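Local atomic coordinates of A-type flavoprotein (Giardia intestinalis, PDB entry 2Q9U), a protein that scavenges oxygen as a flavodiiron protein, probably passing electrons from bound FMN to a mu-oxo-diiron centre. Residues 257-271 with 281-294. Numbering follows the deposited sequence.
Sequences KKVTVVLDSMYGTTH and ARSTGCETVLLEMT. With FMN (flavin mononucleotide), chain F; NO3 (nitrate ion), chain E.
The first beta-alpha-beta crossover of the flavodoxin-like domain pairs Val-259 with Thr-288, Val-261 with Leu-290 and Leu-263 with Glu-292 as parallel neighbours. Seven backbone hydrogen bonds run from Glu-287 N to Lys-257 O at one end to Met-293 N on Leu-263 O (2.8 Å) at the other. Strand 287-292 is the outermost strand of the five-stranded sheet within the chain, and strand 258-263 also pairs with strand 310-314.

On the face turned to helix 298-306, Thr-260 and Val-289 lie side by side, and Val-262 CG1 meets Met-293 SD at 3.9 Å. Lys-258 and Glu-287 extend in the same direction there; a water joins Lys-258 NZ to Glu-287 OE1, while the ammonium makes its salt bridge to Asp-307. The other face packs on the connecting helix 269-283, with Val-259 CG2 against Ala-281 CB (3.9 Å); between the two strands, Leu-263 CD2 meets Leu-290 CG.

Beyond the C-terminal end of strand 258-263, residues 265-268 and the first turn of helix 269-283 form the phosphate-binding site of the flavodoxin fold. The hydroxyls of Ser-265, Thr-269 and Thr-270 and the backbone N-H groups of Met-266, Tyr-267, Thr-269 and Thr-270 grip the FMN phosphate; Tyr-267 N gives O2P a nearly straight bond (2.6 Å, 169°).

One residue further along the helix, His-271 ND1 donates to Glu-292 OE1 at 2.6 Å, in the imidazole plane, on the syn side of the carboxylate but tilted 26° out of its plane. The bend at chi2 of Glu-292 (141°) swings OE1 towards the ring and over Leu-263, whose CG it approaches to 3.5 Å. A water lies between Glu-292 OE2, Asp-264 OD1 and Thr-294 OG1, Asp-264 OD2 is hydrogen-bonded to Ser-325 OG, and Met-26 of a second subunit packs on both His-271 and Glu-292.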
ATOM      1  N   LYS A 257     -31.423  -2.731  -8.446  1.00 13.07           N
ATOM      2  CA  LYS A 257     -31.343  -3.786  -9.442  1.00 14.14           C
ATOM      3  C   LYS A 257     -29.846  -3.883  -9.777  1.00 12.52           C
ATOM      4  O   LYS A 257     -29.355  -3.239 -10.713  1.00 13.06           O
ATOM      5  CB  LYS A 257     -32.165  -3.421 -10.686  1.00 14.55           C
ATOM      6  CG  LYS A 257     -33.685  -3.375 -10.452  1.00 16.80           C
ATOM      7  CD  LYS A 257     -34.409  -3.069 -11.776  1.00 17.73           C
ATOM      8  CE  LYS A 257     -35.883  -2.726 -11.567  1.00 24.73           C
ATOM      9  NZ  LYS A 257     -36.556  -2.327 -12.855  1.00 28.64           N
ATOM     10  N   LYS A 258     -29.131  -4.632  -8.944  1.00 11.47           N
ATOM     11  CA  LYS A 258     -27.660  -4.567  -8.906  1.00 11.17           C
ATOM     12  C   LYS A 258     -27.163  -5.916  -8.398  1.00 10.77           C
ATOM     13  O   LYS A 258     -27.703  -6.469  -7.426  1.00 10.68           O
ATOM     14  CB  LYS A 258     -27.185  -3.408  -7.994  1.00 11.44           C
ATOM     15  CG  LYS A 258     -25.623  -3.372  -7.731  1.00 11.23           C
ATOM     16  CD  LYS A 258     -25.294  -2.218  -6.795  1.00 11.75           C
ATOM     17  CE  LYS A 258     -23.830  -2.249  -6.311  1.00 11.80           C
ATOM     18  NZ  LYS A 258     -23.627  -0.960  -5.515  1.00 11.42           N
ATOM     19  N   VAL A 259     -26.162  -6.443  -9.098  1.00  9.93           N
ATOM     20  CA  VAL A 259     -25.475  -7.653  -8.702  1.00  9.89           C
ATOM     21  C   VAL A 259     -24.006  -7.299  -8.427  1.00  9.58           C
ATOM     22  O   VAL A 259     -23.378  -6.617  -9.239  1.00  9.82           O
ATOM     23  CB  VAL A 259     -25.553  -8.716  -9.812  1.00  8.91           C
ATOM     24  CG1 VAL A 259     -24.776 -10.008  -9.384  1.00 10.14           C
ATOM     25  CG2 VAL A 259     -27.011  -9.054 -10.104  1.00  9.50           C
ATOM     26  N   THR A 260     -23.499  -7.712  -7.269  1.00  9.76           N
ATOM     27  CA  THR A 260     -22.043  -7.588  -6.963  1.00 10.41           C
ATOM     28  C   THR A 260     -21.375  -8.960  -6.844  1.00 10.51           C
ATOM     29  O   THR A 260     -21.897  -9.831  -6.133  1.00  9.11           O
ATOM     30  CB  THR A 260     -21.801  -6.796  -5.666  1.00 10.52           C
ATOM     31  OG1 THR A 260     -22.362  -5.487  -5.811  1.00 10.63           O
ATOM     32  CG2 THR A 260     -20.259  -6.669  -5.340  1.00  9.96           C
ATOM     33  N   VAL A 261     -20.221  -9.142  -7.516  1.00 10.57           N
ATOM     34  CA  VAL A 261     -19.433 -10.365  -7.376  1.00 10.98           C
ATOM     35  C   VAL A 261     -18.166 -10.032  -6.567  1.00 10.35           C
ATOM     36  O   VAL A 261     -17.478  -9.060  -6.870  1.00 10.91           O
ATOM     37  CB  VAL A 261     -19.046 -10.981  -8.732  1.00 11.56           C
ATOM     38  CG1 VAL A 261     -18.254 -12.280  -8.510  1.00 13.02           C
ATOM     39  CG2 VAL A 261     -20.314 -11.275  -9.535  1.00 13.95           C
ATOM     40  N   VAL A 262     -17.930 -10.774  -5.496  1.00  9.62           N
ATOM     41  CA  VAL A 262     -16.770 -10.547  -4.637  1.00 10.14           C
ATOM     42  C   VAL A 262     -15.890 -11.795  -4.749  1.00 11.05           C
ATOM     43  O   VAL A 262     -16.374 -12.920  -4.568  1.00 10.61           O
ATOM     44  CB  VAL A 262     -17.183 -10.330  -3.156  1.00 10.95           C
ATOM     45  CG1 VAL A 262     -15.943 -10.140  -2.250  1.00 10.88           C
ATOM     46  CG2 VAL A 262     -18.127  -9.103  -3.034  1.00 10.96           C
ATOM     47  N   LEU A 263     -14.618 -11.616  -5.084  1.00 11.35           N
ATOM     48  CA  LEU A 263     -13.788 -12.799  -5.271  1.00 11.06           C
ATOM     49  C   LEU A 263     -12.325 -12.538  -5.029  1.00 11.98           C
ATOM     50  O   LEU A 263     -11.891 -11.395  -4.844  1.00 11.44           O
ATOM     51  CB  LEU A 263     -13.953 -13.397  -6.694  1.00 10.33           C
ATOM     52  CG  LEU A 263     -13.260 -12.682  -7.866  1.00 12.76           C
ATOM     53  CD1 LEU A 263     -12.997 -13.624  -9.042  1.00 16.88           C
ATOM     54  CD2 LEU A 263     -14.020 -11.440  -8.304  1.00 13.93           C
ATOM     55  N   ASP A 264     -11.560 -13.616  -5.066  1.00 11.83           N
ATOM     56  CA  ASP A 264     -10.132 -13.477  -5.246  1.00 14.59           C
ATOM     57  C   ASP A 264      -9.731 -14.608  -6.205  1.00 15.28           C
ATOM     58  O   ASP A 264     -10.488 -15.548  -6.422  1.00 16.43           O
ATOM     59  CB  ASP A 264      -9.402 -13.578  -3.899  1.00 14.59           C
ATOM     60  CG  ASP A 264      -8.024 -12.908  -3.912  1.00 17.26           C
ATOM     61  OD1 ASP A 264      -7.473 -12.662  -5.019  1.00 19.16           O
ATOM     62  OD2 ASP A 264      -7.484 -12.656  -2.808  1.00 17.73           O
ATOM     63  N   SER A 265      -8.549 -14.516  -6.779  1.00 17.06           N
ATOM     64  CA  SER A 265      -8.135 -15.471  -7.807  1.00 16.89           C
ATOM     65  C   SER A 265      -6.607 -15.469  -7.766  1.00 17.30           C
ATOM     66  O   SER A 265      -6.020 -14.460  -7.453  1.00 18.26           O
ATOM     67  CB  SER A 265      -8.665 -15.003  -9.187  1.00 16.80           C
ATOM     68  OG  SER A 265      -8.391 -15.953 -10.214  1.00 18.82           O
ATOM     69  N   MET A 266      -5.972 -16.593  -8.085  1.00 16.44           N
ATOM     70  CA  MET A 266      -4.512 -16.690  -8.118  1.00 17.34           C
ATOM     71  C   MET A 266      -3.935 -16.668  -9.544  1.00 16.71           C
ATOM     72  O   MET A 266      -2.932 -15.978  -9.812  1.00 17.21           O
ATOM     73  CB  MET A 266      -4.084 -17.959  -7.388  1.00 16.29           C
ATOM     74  CG  MET A 266      -4.403 -17.875  -5.903  1.00 17.31           C
ATOM     75  SD  MET A 266      -3.868 -19.313  -4.977  1.00 19.42           S
ATOM     76  CE  MET A 266      -5.006 -20.546  -5.586  1.00 20.44           C
ATOM     77  N   TYR A 267      -4.546 -17.435 -10.446  1.00 16.74           N
ATOM     78  CA  TYR A 267      -4.114 -17.455 -11.856  1.00 17.27           C
ATOM     79  C   TYR A 267      -5.213 -16.987 -12.823  1.00 18.18           C
ATOM     80  O   TYR A 267      -5.077 -17.118 -14.039  1.00 18.35           O
ATOM     81  CB  TYR A 267      -3.569 -18.830 -12.260  1.00 17.46           C
ATOM     82  CG  TYR A 267      -2.184 -19.113 -11.712  1.00 17.35           C
ATOM     83  CD1 TYR A 267      -1.029 -18.712 -12.424  1.00 19.88           C
ATOM     84  CD2 TYR A 267      -2.019 -19.785 -10.499  1.00 14.19           C
ATOM     85  CE1 TYR A 267       0.278 -18.966 -11.921  1.00 18.34           C
ATOM     86  CE2 TYR A 267      -0.722 -20.047  -9.983  1.00 16.47           C
ATOM     87  CZ  TYR A 267       0.417 -19.623 -10.707  1.00 18.13           C
ATOM     88  OH  TYR A 267       1.686 -19.880 -10.204  1.00 19.68           O
ATOM     89  N   GLY A 268      -6.295 -16.433 -12.288  1.00 17.98           N
ATOM     90  CA  GLY A 268      -7.204 -15.648 -13.143  1.00 17.99           C
ATOM     91  C   GLY A 268      -8.351 -16.393 -13.814  1.00 17.83           C
ATOM     92  O   GLY A 268      -9.177 -15.765 -14.470  1.00 17.83           O
ATOM     93  N   THR A 269      -8.432 -17.713 -13.659  1.00 17.33           N
ATOM     94  CA  THR A 269      -9.553 -18.440 -14.291  1.00 17.82           C
ATOM     95  C   THR A 269     -10.887 -18.206 -13.568  1.00 17.27           C
ATOM     96  O   THR A 269     -11.937 -18.085 -14.222  1.00 16.81           O
ATOM     97  CB  THR A 269      -9.292 -19.956 -14.501  1.00 17.29           C
ATOM     98  OG1 THR A 269      -9.227 -20.626 -13.239  1.00 17.32           O
ATOM     99  CG2 THR A 269      -7.971 -20.177 -15.296  1.00 17.75           C
ATOM    100  N   THR A 270     -10.846 -18.146 -12.231  1.00 17.63           N
ATOM    101  CA  THR A 270     -12.044 -17.783 -11.454  1.00 17.53           C
ATOM    102  C   THR A 270     -12.481 -16.350 -11.820  1.00 17.12           C
ATOM    103  O   THR A 270     -13.684 -16.043 -11.916  1.00 16.67           O
ATOM    104  CB  THR A 270     -11.851 -17.916  -9.919  1.00 17.98           C
ATOM    105  OG1 THR A 270     -11.422 -19.241  -9.586  1.00 17.27           O
ATOM    106  CG2 THR A 270     -13.172 -17.648  -9.188  1.00 17.95           C
ATOM    107  N   HIS A 271     -11.495 -15.479 -12.014  1.00 16.60           N
ATOM    108  CA  HIS A 271     -11.744 -14.119 -12.529  1.00 16.44           C
ATOM    109  C   HIS A 271     -12.445 -14.081 -13.902  1.00 16.23           C
ATOM    110  O   HIS A 271     -13.417 -13.340 -14.086  1.00 16.67           O
ATOM    111  CB  HIS A 271     -10.452 -13.310 -12.578  1.00 15.93           C
ATOM    112  CG  HIS A 271     -10.657 -11.920 -13.076  1.00 17.30           C
ATOM    113  ND1 HIS A 271     -10.990 -10.878 -12.239  1.00 16.63           N
ATOM    114  CD2 HIS A 271     -10.649 -11.406 -14.334  1.00 16.80           C
ATOM    115  CE1 HIS A 271     -11.148  -9.778 -12.954  1.00 16.43           C
ATOM    116  NE2 HIS A 271     -10.947 -10.070 -14.224  1.00 18.92           N
ATOM    117  N   ALA A 281     -25.522 -11.228 -15.787  1.00 13.78           N
ATOM    118  CA  ALA A 281     -26.308 -10.389 -14.891  1.00 13.65           C
ATOM    119  C   ALA A 281     -26.662  -9.041 -15.537  1.00 14.00           C
ATOM    120  O   ALA A 281     -27.788  -8.538 -15.369  1.00 14.06           O
ATOM    121  CB  ALA A 281     -25.588 -10.205 -13.534  1.00 14.48           C
ATOM    122  N   ARG A 282     -25.715  -8.486 -16.297  1.00 13.17           N
ATOM    123  CA  ARG A 282     -25.865  -7.182 -16.909  1.00 13.27           C
ATOM    124  C   ARG A 282     -26.973  -7.233 -17.971  1.00 13.95           C
ATOM    125  O   ARG A 282     -27.726  -6.269 -18.149  1.00 13.79           O
ATOM    126  CB  ARG A 282     -24.549  -6.715 -17.547  1.00 12.34           C
ATOM    127  CG  ARG A 282     -24.569  -5.219 -17.902  1.00 14.05           C
ATOM    128  CD  ARG A 282     -23.468  -4.787 -18.861  1.00 11.55           C
ATOM    129  NE  ARG A 282     -23.597  -3.348 -19.160  1.00 11.80           N
ATOM    130  CZ  ARG A 282     -24.416  -2.820 -20.062  1.00 12.97           C
ATOM    131  NH1 ARG A 282     -25.191  -3.607 -20.811  1.00 13.03           N
ATOM    132  NH2 ARG A 282     -24.444  -1.491 -20.236  1.00 11.45           N
ATOM    133  N   SER A 283     -27.057  -8.365 -18.664  1.00 14.22           N
ATOM    134  CA  SER A 283     -28.077  -8.567 -19.723  1.00 14.06           C
ATOM    135  C   SER A 283     -29.522  -8.418 -19.226  1.00 15.04           C
ATOM    136  O   SER A 283     -30.427  -8.152 -20.027  1.00 14.99           O
ATOM    137  CB  SER A 283     -27.914  -9.932 -20.390  1.00 12.63           C
ATOM    138  OG  SER A 283     -28.373 -10.992 -19.544  1.00 14.21           O
ATOM    139  N   THR A 284     -29.728  -8.611 -17.930  1.00 15.36           N
ATOM    140  CA  THR A 284     -31.067  -8.451 -17.311  1.00 16.07           C
ATOM    141  C   THR A 284     -31.479  -7.008 -17.024  1.00 15.85           C
ATOM    142  O   THR A 284     -32.643  -6.742 -16.662  1.00 16.07           O
ATOM    143  CB  THR A 284     -31.205  -9.241 -15.984  1.00 16.20           C
ATOM    144  OG1 THR A 284     -30.338  -8.682 -14.968  1.00 15.94           O
ATOM    145  CG2 THR A 284     -30.909 -10.684 -16.190  1.00 15.75           C
ATOM    146  N   GLY A 285     -30.523  -6.097 -17.166  1.00 15.57           N
ATOM    147  CA  GLY A 285     -30.714  -4.691 -16.890  1.00 15.73           C
ATOM    148  C   GLY A 285     -30.166  -4.297 -15.516  1.00 15.92           C
ATOM    149  O   GLY A 285     -30.314  -3.150 -15.099  1.00 16.73           O
ATOM    150  N   CYS A 286     -29.541  -5.229 -14.805  1.00 14.01           N
ATOM    151  CA  CYS A 286     -28.890  -4.876 -13.536  1.00 14.48           C
ATOM    152  C   CYS A 286     -27.570  -4.146 -13.751  1.00 13.79           C
ATOM    153  O   CYS A 286     -26.853  -4.395 -14.726  1.00 13.48           O
ATOM    154  CB  CYS A 286     -28.599  -6.129 -12.703  1.00 14.52           C
ATOM    155  SG  CYS A 286     -30.023  -6.935 -12.000  1.00 17.01           S
ATOM    156  N   GLU A 287     -27.258  -3.217 -12.848  1.00 13.53           N
ATOM    157  CA  GLU A 287     -25.868  -2.796 -12.658  1.00 12.71           C
ATOM    158  C   GLU A 287     -25.074  -4.005 -12.133  1.00 12.04           C
ATOM    159  O   GLU A 287     -25.611  -4.847 -11.385  1.00 11.79           O
ATOM    160  CB  GLU A 287     -25.751  -1.660 -11.629  1.00 13.87           C
ATOM    161  CG  GLU A 287     -24.289  -1.169 -11.562  1.00 15.09           C
ATOM    162  CD  GLU A 287     -24.036  -0.044 -10.602  1.00 19.67           C
ATOM    163  OE1 GLU A 287     -24.877   0.188  -9.707  1.00 21.36           O
ATOM    164  OE2 GLU A 287     -22.964   0.589 -10.749  1.00 22.40           O
ATOM    165  N   THR A 288     -23.804  -4.104 -12.544  1.00 11.47           N
ATOM    166  CA  THR A 288     -22.928  -5.183 -12.094  1.00 11.23           C
ATOM    167  C   THR A 288     -21.600  -4.570 -11.637  1.00 11.08           C
ATOM    168  O   THR A 288     -21.050  -3.721 -12.315  1.00 11.73           O
ATOM    169  CB  THR A 288     -22.636  -6.212 -13.215  1.00 11.35           C
ATOM    170  OG1 THR A 288     -21.960  -5.563 -14.303  1.00 12.54           O
ATOM    171  CG2 THR A 288     -23.933  -6.858 -13.722  1.00 11.59           C
ATOM    172  N   VAL A 289     -21.128  -5.000 -10.473  1.00 11.69           N
ATOM    173  CA  VAL A 289     -19.867  -4.548  -9.891  1.00 11.22           C
ATOM    174  C   VAL A 289     -19.049  -5.814  -9.599  1.00 11.77           C
ATOM    175  O   VAL A 289     -19.557  -6.772  -9.027  1.00 11.03           O
ATOM    176  CB  VAL A 289     -20.133  -3.711  -8.579  1.00 11.47           C
ATOM    177  CG1 VAL A 289     -18.821  -3.380  -7.829  1.00 11.92           C
ATOM    178  CG2 VAL A 289     -20.899  -2.425  -8.900  1.00 11.18           C
ATOM    179  N   LEU A 290     -17.788  -5.819 -10.026  1.00 11.50           N
ATOM    180  CA  LEU A 290     -16.871  -6.884  -9.668  1.00 12.35           C
ATOM    181  C   LEU A 290     -15.837  -6.332  -8.707  1.00 11.76           C
ATOM    182  O   LEU A 290     -15.190  -5.320  -9.008  1.00 12.22           O
ATOM    183  CB  LEU A 290     -16.190  -7.439 -10.941  1.00 12.10           C
ATOM    184  CG  LEU A 290     -15.134  -8.566 -10.763  1.00 15.39           C
ATOM    185  CD1 LEU A 290     -15.155  -9.425 -11.990  1.00 16.88           C
ATOM    186  CD2 LEU A 290     -13.712  -8.041 -10.528  1.00 18.63           C
ATOM    187  N   LEU A 291     -15.678  -7.001  -7.569  1.00 10.62           N
ATOM    188  CA  LEU A 291     -14.724  -6.605  -6.542  1.00 10.78           C
ATOM    189  C   LEU A 291     -13.756  -7.749  -6.315  1.00 11.82           C
ATOM    190  O   LEU A 291     -14.156  -8.784  -5.785  1.00 12.12           O
ATOM    191  CB  LEU A 291     -15.455  -6.292  -5.209  1.00  9.85           C
ATOM    192  CG  LEU A 291     -16.488  -5.168  -5.220  1.00 10.17           C
ATOM    193  CD1 LEU A 291     -17.033  -4.984  -3.803  1.00 10.75           C
ATOM    194  CD2 LEU A 291     -15.830  -3.868  -5.717  1.00 10.13           C
ATOM    195  N   GLU A 292     -12.493  -7.573  -6.707  1.00 11.50           N
ATOM    196  CA  GLU A 292     -11.489  -8.599  -6.443  1.00 12.80           C
ATOM    197  C   GLU A 292     -10.594  -8.161  -5.290  1.00 12.33           C
ATOM    198  O   GLU A 292     -10.100  -7.027  -5.287  1.00 11.69           O
ATOM    199  CB  GLU A 292     -10.644  -8.865  -7.689  1.00 13.69           C
ATOM    200  CG  GLU A 292      -9.766 -10.119  -7.585  1.00 15.96           C
ATOM    201  CD  GLU A 292      -9.720 -10.877  -8.916  1.00 20.98           C
ATOM    202  OE1 GLU A 292     -10.761 -10.913  -9.626  1.00 21.60           O
ATOM    203  OE2 GLU A 292      -8.642 -11.424  -9.250  1.00 21.09           O
ATOM    204  N   MET A 293     -10.374  -9.061  -4.328  1.00 12.63           N
ATOM    205  CA  MET A 293      -9.820  -8.630  -3.041  1.00 12.90           C
ATOM    206  C   MET A 293      -8.397  -8.091  -3.148  1.00 13.03           C
ATOM    207  O   MET A 293      -8.007  -7.257  -2.343  1.00 13.84           O
ATOM    208  CB  MET A 293      -9.937  -9.706  -1.953  1.00 13.02           C
ATOM    209  CG  MET A 293     -11.402 -10.097  -1.628  1.00 13.01           C
ATOM    210  SD  MET A 293     -12.469  -8.681  -1.221  1.00 17.41           S
ATOM    211  CE  MET A 293     -11.871  -8.065   0.329  1.00 18.60           C
ATOM    212  N   THR A 294      -7.649  -8.527  -4.153  1.00 13.26           N
ATOM    213  CA  THR A 294      -6.327  -7.917  -4.390  1.00 13.29           C
ATOM    214  C   THR A 294      -6.349  -6.439  -4.834  1.00 13.51           C
ATOM    215  O   THR A 294      -5.311  -5.772  -4.806  1.00 14.06           O
ATOM    216  CB  THR A 294      -5.506  -8.722  -5.382  1.00 13.10           C
ATOM    217  OG1 THR A 294      -6.258  -8.930  -6.586  1.00 15.30           O
ATOM    218  CG2 THR A 294      -5.083 -10.068  -4.777  1.00 13.48           C
TER
HETATM  219  N1  FMN F 601      -6.456 -27.081  -5.452  1.00 19.68           N
HETATM  220  C2  FMN F 601      -7.157 -27.926  -4.644  1.00 19.27           C
HETATM  221  O2  FMN F 601      -8.073 -28.614  -5.124  1.00 20.57           O
HETATM  222  N3  FMN F 601      -6.823 -28.036  -3.308  1.00 19.73           N
HETATM  223  C4  FMN F 601      -5.810 -27.270  -2.752  1.00 19.31           C
HETATM  224  O4  FMN F 601      -5.660 -27.317  -1.532  1.00 16.51           O
HETATM  225  C4A FMN F 601      -5.091 -26.386  -3.577  1.00 18.17           C
HETATM  226  N5  FMN F 601      -4.040 -25.614  -3.093  1.00 18.96           N
HETATM  227  C5A FMN F 601      -3.359 -24.769  -3.963  1.00 20.41           C
HETATM  228  C6  FMN F 601      -2.301 -23.983  -3.491  1.00 20.29           C
HETATM  229  C7  FMN F 601      -1.603 -23.118  -4.352  1.00 20.32           C
HETATM  230  C7M FMN F 601      -0.352 -22.457  -3.836  1.00 22.03           C
HETATM  231  C8  FMN F 601      -1.953 -23.039  -5.699  1.00 19.96           C
HETATM  232  C8M FMN F 601      -1.304 -22.047  -6.632  1.00 21.77           C
HETATM  233  C9  FMN F 601      -3.004 -23.824  -6.174  1.00 19.80           C
HETATM  234  C9A FMN F 601      -3.710 -24.689  -5.317  1.00 19.23           C
HETATM  235  N10 FMN F 601      -4.766 -25.462  -5.795  1.00 19.59           N
HETATM  236  C10 FMN F 601      -5.428 -26.317  -4.940  1.00 19.73           C
HETATM  237  C1' FMN F 601      -5.191 -25.421  -7.233  1.00 20.22           C
HETATM  238  C2' FMN F 601      -6.004 -24.171  -7.564  1.00 20.40           C
HETATM  239  O2' FMN F 601      -7.276 -24.164  -6.920  1.00 19.57           O
HETATM  240  C3' FMN F 601      -6.065 -24.119  -9.093  1.00 20.66           C
HETATM  241  O3' FMN F 601      -4.784 -23.707  -9.547  1.00 20.13           O
HETATM  242  C4' FMN F 601      -7.100 -23.169  -9.658  1.00 19.49           C
HETATM  243  O4' FMN F 601      -7.233 -23.399 -11.055  1.00 22.70           O
HETATM  244  C5' FMN F 601      -6.706 -21.712  -9.451  1.00 21.09           C
HETATM  245  O5' FMN F 601      -7.804 -20.884  -9.796  1.00 16.94           O
HETATM  246  P   FMN F 601      -7.510 -19.413 -10.328  1.00 20.20           P
HETATM  247  O1P FMN F 601      -8.831 -18.670 -10.228  1.00 17.49           O
HETATM  248  O2P FMN F 601      -6.460 -18.814  -9.437  1.00 20.92           O
HETATM  249  O3P FMN F 601      -7.012 -19.428 -11.763  1.00 17.30           O
HETATM  250  N   NO3 E 503     -26.407  -0.641 -23.014  1.00 36.45           N
HETATM  251  O1  NO3 E 503     -26.950  -0.709 -21.723  1.00 35.32           O
HETATM  252  O2  NO3 E 503     -25.674   0.491 -23.421  1.00 35.24           O
HETATM  253  O3  NO3 E 503     -26.597  -1.739 -23.867  1.00 37.94           O
HETATM  254  O   HOH W   1     -29.955  -1.126 -13.388  1.00 41.62           O
HETATM  255  O   HOH W   2     -23.928   1.138  -7.394  1.00 26.39           O
HETATM  256  O   HOH W   3      -6.506 -11.225  -7.546  1.00 31.67           O